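PDB 1I0R: ferric-chelate reductase (NAD(P)H) from Archaeoglobus fulgidus, which catalyses the reduction of ferric iron held in chelators such as siderophores, drawing electrons from NADH or NADPH with FMN or FAD as cofactor. Local coordinates for the interface of chains A and B. Residues are numbered along the deposited sequence; one frame, centred on the assembly and turned at random. Chains: chain A/B, Conserved hypothetical protein.

The three contacts belong to the two-fold interface of the homodimer. Contact 1 lies near its middle, about 14 Å from contact 2 and 19 Å from contact 3 between the centres of their C-alpha atoms. Contacts 2 and 3, about 32 Å apart, are near-twins with the chains exchanged, differing in the Glu4 side chain: in each, the 3-10 helix 3-8 of one subunit packs on strands 111-122 and 126-138 of the other. In chain B this helix leads straight into residues 9-11 of contact 1, so one N-terminal segment crosses from the outer patch to the centre, where strand 32-36 of chain A comes near the FMN-site residue B:Thr31.

Contact 1: the interface of chains A and B. Residues chain A 32-34; chain B 9-11, 31-32.
Strand 32-36 of the flavin reductase-like barrel in chain A meets the loop 9-11 that follows the N-terminal 3-10 helix of chain B. The phenol oxygen OH of B:Tyr11 accepts a hydrogen bond from the backbone N of A:Gln34 (2.9 Å, 154° at H). A water in the plane of the tyrosine ring, at its edge, lies 2.7 Å from the same OH and joins it to the side-chain amide oxygen OE1 of A:Gln34. The glutamine reaches that water with CG anti to its backbone N (chi1 178°) and the chain extended beyond. The rings of B:Tyr11 and A:Phe33 pack edge-to-face, with planes at 58° and centroids 5.5 Å apart, and the two side chains run antiparallel past one another. CD2 of the phenylalanine lies 3.4 Å from CE2 of the tyrosine, whose CD2 sits at the edge of the phenylalanine ring, in its plane. One face of the A:Phe33 ring carries another water near its rim, and this water links the carbonyl O of A:Val32 to that of B:Ser10. Branch CG2 of B:Ile9 lies 3.7 Å from the same O of A:Val32. Farther along, a longer water link joins O of A:Gln34 to OG1 of B:Thr31, an FMN-binding residue. The patch thus lies near the middle of the dimer interface, where the start of strand 32-36 runs between the partner's N-terminal loop and its flavin-site segment.

Contact 2: the interface of chains A and B. Residues chain A 110-111, 137-138; chain B 2, 4-5, 8.
The backbone N of A:Val138 bonds to a water at 2.8 Å, its N-H pointing almost straight at the water oxygen (171° at H), and the same water lies 2.9 Å from the carboxylate oxygen OD2 of B:Asp2. This aspartate stands at the start of the 3-10 helix 3-8, where one flavin reductase-like subunit packs on the strands of its dimer partner. OD1 accepts the backbone N-H of B:Glu4 at 2.9 Å, from well above the carboxylate plane, in the manner of a helix N-cap. With CG anti to the backbone N (chi1 -177°), the aspartate sends one oxygen back to its own helix and the other toward chain A. Replacing it by an alanine would probably leave the N-H of B:Glu4 without this acceptor and the bridging water without its carboxylate partner, loosening the start of the helix. Branch CG2 of A:Val138 rests against the helix, 3.6 Å from the backbone N of B:Ala5 and 3.7 Å from CG of B:Glu4, which passes alongside it. The methyl carbons CB of A:Ala111 and B:Ala5 meet at 4.0 Å, where helix and strand lie close. At the other end of the helix, B:Lys8 bends at chi2 (-59°) and crosses A:Val110 at about a right angle, its CE 3.9 Å from CG1 of the valine; the aliphatic stretch from CG to CE covers that branch.

Contact 3: the interface of chains A and B. Residues chain A 2, 4-5, 8; chain B 111, 136-138.
A:Asp2, leading into the 3-10 helix 3-8 of chain A, lies against the end of strand 126-138 of chain B in the flavin reductase dimer. Its CB is 3.6 Å from the carbonyl O of B:Ala136. From there CG stands anti to the backbone N (chi1 -176°), which carries the carboxylate over B:Val138, and the two side chains cross at a slant. OD1 lies 3.6 Å from CG2 of the valine and 2.6 Å from a water that also reaches the valine's backbone N. The other oxygen, OD2, turns back to its own helix and accepts the N-H of A:Glu4 at 3.0 Å, from above the carboxylate plane. The carboxylate thus holds its own helix directly and the partner strand through water. Next along the helix, CB of A:Ala5 packs against CB of B:Ala136 at 3.8 Å, while CG2 of B:Val138 packs on CA of A:Ala5. CB of B:Ala111 touches both this alanine methyl and CG of A:Lys8, carrying the apolar contact onto strand 111-122. The backbone N of A:Asp2 donates to O of B:Ala136 at 2.9 Å, nearly straight at the hydrogen (174°) but from 38° above the carbonyl plane.

Contact 1: the interface of chains A and B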
# COMPACT_ATOMS: atom_id res chain seq x y z
N VAL A 32 1.53 2.75 -3.74
CA VAL A 32 0.61 3.89 -3.80
C VAL A 32 -0.51 3.60 -2.80
O VAL A 32 -1.12 2.53 -2.86
CB VAL A 32 -0.04 4.01 -5.23
CG1 VAL A 32 -1.09 5.10 -5.27
CG2 VAL A 32 1.06 4.25 -6.26
N PHE A 33 -0.78 4.54 -1.90
CA PHE A 33 -1.81 4.29 -0.88
C PHE A 33 -2.41 5.58 -0.35
O PHE A 33 -1.74 6.62 -0.30
CB PHE A 33 -1.20 3.59 0.35
CG PHE A 33 -0.65 2.22 0.09
CD1 PHE A 33 0.62 2.04 -0.45
CD2 PHE A 33 -1.44 1.09 0.36
CE1 PHE A 33 1.11 0.74 -0.72
CE2 PHE A 33 -0.96 -0.19 0.10
CZ PHE A 33 0.32 -0.38 -0.45
N GLN A 34 -3.68 5.52 0.05
CA GLN A 34 -4.30 6.70 0.66
C GLN A 34 -3.84 6.74 2.13
O GLN A 34 -3.81 5.71 2.81
CB GLN A 34 -5.82 6.58 0.63
CG GLN A 34 -6.50 7.76 1.31
CD GLN A 34 -8.01 7.79 1.07
OE1 GLN A 34 -8.60 6.92 0.42
NE2 GLN A 34 -8.66 8.83 1.61
N ILE B 9 -8.02 1.74 -4.99
CA ILE B 9 -6.67 1.48 -4.49
C ILE B 9 -6.70 0.18 -3.66
O ILE B 9 -7.62 -0.03 -2.84
CB ILE B 9 -6.18 2.66 -3.61
CG1 ILE B 9 -6.08 3.92 -4.47
CG2 ILE B 9 -4.84 2.32 -2.93
CD1 ILE B 9 -5.75 5.18 -3.66
N SER B 10 -5.71 -0.68 -3.86
CA SER B 10 -5.66 -2.00 -3.19
C SER B 10 -4.82 -2.03 -1.90
O SER B 10 -3.76 -1.40 -1.79
CB SER B 10 -5.12 -3.06 -4.17
OG SER B 10 -6.00 -3.25 -5.28
N TYR B 11 -5.29 -2.79 -0.90
CA TYR B 11 -4.59 -2.94 0.38
C TYR B 11 -4.70 -4.36 0.92
O TYR B 11 -5.53 -5.15 0.48
CB TYR B 11 -5.22 -2.06 1.47
CG TYR B 11 -5.38 -0.59 1.18
CD1 TYR B 11 -6.43 -0.12 0.39
CD2 TYR B 11 -4.47 0.33 1.69
CE1 TYR B 11 -6.57 1.24 0.11
CE2 TYR B 11 -4.59 1.68 1.43
CZ TYR B 11 -5.63 2.14 0.63
OH TYR B 11 -5.73 3.46 0.28
N THR B 31 -3.18 -0.02 5.95
CA THR B 31 -2.13 0.77 5.32
C THR B 31 -0.73 0.43 5.81
O THR B 31 -0.15 1.09 6.69
CB THR B 31 -2.45 2.28 5.50
OG1 THR B 31 -3.76 2.53 4.95
CG2 THR B 31 -1.45 3.15 4.73
N VAL B 32 -0.20 -0.65 5.23
CA VAL B 32 1.12 -1.18 5.53
C VAL B 32 1.75 -1.49 4.18
O VAL B 32 1.14 -2.17 3.34
CB VAL B 32 1.04 -2.50 6.33
CG1 VAL B 32 2.42 -3.11 6.48
CG2 VAL B 32 0.37 -2.22 7.70
O HOH W 1 -1.86 -0.21 -3.34
O HOH W 2 -8.11 4.34 -0.64
O HOH W 3 -6.41 4.11 3.79

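Contact 2: the interface of chains A and B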
# COMPACT_ATOMS: atom_id res chain seq x y z
N VAL A 110 -8.78 2.13 -14.70
CA VAL A 110 -10.11 2.00 -14.11
C VAL A 110 -10.47 3.36 -13.49
O VAL A 110 -11.63 3.74 -13.43
CB VAL A 110 -10.13 0.92 -13.00
CG1 VAL A 110 -11.44 0.92 -12.26
CG2 VAL A 110 -9.84 -0.48 -13.61
N ALA A 111 -9.45 4.09 -13.06
CA ALA A 111 -9.63 5.39 -12.43
C ALA A 111 -8.34 6.20 -12.51
O ALA A 111 -7.24 5.63 -12.67
CB ALA A 111 -10.04 5.18 -10.92
N GLU A 137 -11.39 10.52 -10.85
CA GLU A 137 -12.47 10.11 -11.74
C GLU A 137 -12.43 8.60 -11.99
O GLU A 137 -11.36 8.02 -12.16
CB GLU A 137 -12.29 10.88 -13.07
CG GLU A 137 -13.22 10.51 -14.22
CD GLU A 137 -13.02 11.43 -15.44
OE1 GLU A 137 -11.90 11.98 -15.61
OE2 GLU A 137 -13.96 11.59 -16.25
N VAL A 138 -13.61 7.96 -11.96
CA VAL A 138 -13.70 6.53 -12.25
C VAL A 138 -14.01 6.48 -13.76
O VAL A 138 -14.94 7.15 -14.23
CB VAL A 138 -14.81 5.83 -11.47
CG1 VAL A 138 -14.96 4.39 -11.97
CG2 VAL A 138 -14.49 5.81 -9.97
N ASP B 2 -14.55 12.40 -7.61
CA ASP B 2 -15.31 11.23 -7.18
C ASP B 2 -14.57 10.36 -6.18
O ASP B 2 -13.53 9.78 -6.49
CB ASP B 2 -15.69 10.39 -8.40
CG ASP B 2 -16.55 9.18 -8.03
OD1 ASP B 2 -17.00 9.06 -6.86
OD2 ASP B 2 -16.79 8.34 -8.92
N GLU B 4 -15.26 7.49 -5.18
CA GLU B 4 -15.19 6.08 -5.56
C GLU B 4 -13.83 5.72 -6.16
O GLU B 4 -13.38 4.58 -6.09
CB GLU B 4 -16.31 5.72 -6.57
CG GLU B 4 -16.26 4.27 -7.05
CD GLU B 4 -17.43 3.86 -7.95
OE1 GLU B 4 -17.93 4.71 -8.73
OE2 GLU B 4 -17.84 2.67 -7.89
N ALA B 5 -13.16 6.71 -6.73
CA ALA B 5 -11.85 6.44 -7.32
C ALA B 5 -10.88 5.96 -6.24
O ALA B 5 -10.05 5.09 -6.49
CB ALA B 5 -11.31 7.69 -8.02
N LYS B 8 -10.60 2.26 -5.41
CA LYS B 8 -9.98 1.39 -6.41
C LYS B 8 -8.54 1.06 -6.01
O LYS B 8 -7.89 0.23 -6.64
CB LYS B 8 -10.02 2.03 -7.80
CG LYS B 8 -11.44 2.34 -8.31
CD LYS B 8 -12.29 1.08 -8.38
CE LYS B 8 -13.60 1.41 -9.07
NZ LYS B 8 -14.52 0.24 -9.04
O HOH W 4 -15.99 9.34 -11.57

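Contact 3: the interface of chains A and B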
# COMPACT_ATOMS: atom_id res chain seq x y z
N ASP A 2 13.63 -13.50 6.78
CA ASP A 2 13.21 -14.10 5.52
C ASP A 2 12.56 -13.07 4.58
O ASP A 2 11.45 -12.61 4.81
CB ASP A 2 12.23 -15.23 5.81
CG ASP A 2 11.80 -15.98 4.56
OD1 ASP A 2 10.99 -16.92 4.70
OD2 ASP A 2 12.26 -15.64 3.45
N GLU A 4 11.08 -13.41 1.89
CA GLU A 4 9.79 -13.88 1.36
C GLU A 4 8.60 -13.37 2.17
O GLU A 4 7.47 -13.31 1.67
CB GLU A 4 9.75 -15.41 1.32
CG GLU A 4 10.52 -16.01 0.16
CD GLU A 4 9.63 -16.39 -1.01
OE1 GLU A 4 10.18 -16.70 -2.09
OE2 GLU A 4 8.38 -16.39 -0.85
N ALA A 5 8.82 -13.03 3.43
CA ALA A 5 7.73 -12.53 4.26
C ALA A 5 7.21 -11.21 3.69
O ALA A 5 6.01 -10.93 3.75
CB ALA A 5 8.21 -12.33 5.69
N LYS A 8 4.41 -11.12 1.09
CA LYS A 8 3.03 -11.30 1.53
C LYS A 8 2.22 -10.01 1.66
O LYS A 8 0.99 -10.06 1.83
CB LYS A 8 2.99 -12.08 2.84
CG LYS A 8 3.69 -13.46 2.79
CD LYS A 8 3.10 -14.37 1.71
CE LYS A 8 3.76 -15.77 1.76
NZ LYS A 8 3.15 -16.69 0.75
N ALA B 111 2.45 -14.38 7.82
CA ALA B 111 3.81 -13.91 8.09
C ALA B 111 3.79 -12.82 9.17
O ALA B 111 2.76 -12.22 9.43
CB ALA B 111 4.44 -13.34 6.81
N ALA B 136 11.73 -11.11 10.20
CA ALA B 136 10.55 -11.39 9.41
C ALA B 136 10.53 -12.87 9.14
O ALA B 136 11.59 -13.48 8.90
CB ALA B 136 10.60 -10.60 8.10
N GLU B 137 9.35 -13.47 9.19
CA GLU B 137 9.23 -14.89 8.93
C GLU B 137 7.89 -15.28 8.31
O GLU B 137 6.86 -14.65 8.58
CB GLU B 137 9.45 -15.67 10.23
CG GLU B 137 8.46 -15.39 11.34
CD GLU B 137 8.88 -16.05 12.66
OE1 GLU B 137 9.37 -15.33 13.57
OE2 GLU B 137 8.74 -17.28 12.76
N VAL B 138 7.92 -16.29 7.45
CA VAL B 138 6.71 -16.80 6.84
C VAL B 138 6.28 -17.91 7.79
O VAL B 138 7.09 -18.77 8.13
CB VAL B 138 6.97 -17.37 5.44
CG1 VAL B 138 5.68 -17.98 4.89
CG2 VAL B 138 7.46 -16.26 4.51
O HOH W 5 10.48 -17.78 7.13